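Local coordinates for HD superfamily hydrolase (PDB 3CCG), which probably hydrolyses diadenosine tetraphosphate symmetrically to two ADP molecules, as an HD-domain phosphohydrolase with a di-iron centre, at residues I66-N69 and E73-D76. Residues are numbered along the deposited sequence; the frame is centred on the assembly and turned at random.
Sequences ICTN and ELGD
Leu74 reaches back from the loop to the last turn of helix 60-69 and meets Cys67 and Thr68 there. Its CB starts well short of the helix: the atom lies 5.9 Å from Cys67 CB, although the bond leading to it already points at segment 66-69. CG closes much of that gap, coming to 4.4 Å from Cys67 CB. From CG the two methyls part company. CD1 makes the real contact, sitting 3.9 Å from Cys67 CB and also 4.1 Å from Thr68 OG1. CD2 stays farther back, 4.5 Å from Cys67 CB. Two torsions put CD1 there: CG lies beside the backbone N (chi1 -56°), and CD1 continues nearly anti to CA (chi2 176°), which brings this methyl up to both Cys67 CB and Thr68 OG1, the Leu74 and Thr68 side chains crossing at a slant. CD1 meets Cys67 at CB, while the Cys67 side chain also touches Leu88 of helix 87-98. The setting is the loop between helices 60-69 and 76-79 of the all-helical HD domain; the chain passes through extended Leu74 to Gly75, the N-cap of helix 76-79. Gly75 N is hydrogen-bonded to Asp78 OD2, a side chain three residues on. The contact is peripheral to the metal centre: the side chain of Cys67 is about 8 Å from that of the iron ligand His86. Its polar part runs through a water, which donates to Thr68 OG1 (3.0 Å) and accepts from Leu74 N (3.2 Å), the two partners subtending about 128° at the water oxygen. Thr68 OG1 also bonds to Ile64 O one turn earlier; with the water donating to it, the hydroxyl is the donor in the hydrogen bond to that carbonyl, which can only accept.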
loop_
_atom_site.group_PDB
_atom_site.type_symbol
_atom_site.label_atom_id
_atom_site.label_comp_id
_atom_site.label_asym_id
_atom_site.label_seq_id
_atom_site.Cartn_x
_atom_site.Cartn_y
_atom_site.Cartn_z
ATOM N N ILE A 66 -23.298 -3.830 -10.579
ATOM C CA ILE A 66 -23.993 -4.459 -9.454
ATOM C C ILE A 66 -23.645 -3.738 -8.162
ATOM O O ILE A 66 -24.554 -3.365 -7.359
ATOM C CB ILE A 66 -23.654 -5.946 -9.356
ATOM C CG1 ILE A 66 -24.308 -6.676 -10.504
ATOM C CG2 ILE A 66 -24.117 -6.526 -7.998
ATOM C CD1 ILE A 66 -23.773 -8.123 -10.731
ATOM N N CYS A 67 -22.391 -3.425 -7.921
ATOM C CA CYS A 67 -21.980 -2.812 -6.700
ATOM C C CYS A 67 -22.568 -1.377 -6.607
ATOM O O CYS A 67 -23.112 -0.972 -5.573
ATOM C CB CYS A 67 -20.493 -2.703 -6.586
ATOM S SG CYS A 67 -19.660 -4.319 -6.476
ATOM N N THR A 68 -22.473 -0.662 -7.711
ATOM C CA THR A 68 -22.970 0.729 -7.776
ATOM C C THR A 68 -24.480 0.788 -7.597
ATOM O O THR A 68 -25.016 1.613 -6.804
ATOM C CB THR A 68 -22.566 1.348 -9.109
ATOM O OG1 THR A 68 -21.144 1.367 -9.236
ATOM C CG2 THR A 68 -23.125 2.782 -9.178
ATOM N N ASN A 69 -25.210 -0.077 -8.267
ATOM C CA ASN A 69 -26.679 -0.110 -8.196
ATOM C C ASN A 69 -27.154 -0.375 -6.776
ATOM O O ASN A 69 -28.179 0.165 -6.351
ATOM C CB ASN A 69 -27.274 -1.160 -9.114
ATOM C CG ASN A 69 -28.778 -1.031 -9.219
ATOM O OD1 ASN A 69 -29.511 -1.883 -8.687
ATOM N ND2 ASN A 69 -29.228 0.034 -9.826
ATOM N N GLU A 73 -20.300 2.900 -2.862
ATOM C CA GLU A 73 -19.510 3.948 -3.515
ATOM C C GLU A 73 -18.149 3.366 -3.907
ATOM O O GLU A 73 -17.398 2.814 -3.071
ATOM C CB GLU A 73 -19.333 5.144 -2.567
ATOM N N LEU A 74 -17.872 3.391 -5.194
ATOM C CA LEU A 74 -16.595 2.924 -5.676
ATOM C C LEU A 74 -15.807 4.103 -6.230
ATOM O O LEU A 74 -16.319 4.922 -6.995
ATOM C CB LEU A 74 -16.754 1.885 -6.784
ATOM C CG LEU A 74 -17.588 0.648 -6.452
ATOM C CD1 LEU A 74 -17.707 -0.194 -7.692
ATOM C CD2 LEU A 74 -16.982 -0.120 -5.303
ATOM N N GLY A 75 -14.547 4.137 -5.847
ATOM C CA GLY A 75 -13.597 5.117 -6.348
ATOM C C GLY A 75 -12.840 4.622 -7.545
ATOM O O GLY A 75 -12.874 3.451 -7.889
ATOM N N ASP A 76 -12.076 5.520 -8.154
ATOM C CA ASP A 76 -11.298 5.175 -9.319
ATOM C C ASP A 76 -10.314 4.055 -8.955
ATOM O O ASP A 76 -10.015 3.198 -9.781
ATOM C CB ASP A 76 -10.559 6.419 -9.885
ATOM C CG ASP A 76 -11.498 7.450 -10.554
ATOM O OD1 ASP A 76 -12.664 7.144 -10.858
ATOM O OD2 ASP A 76 -11.038 8.599 -10.766
HETATM O O HOH W 1 -20.246 3.519 -7.357
#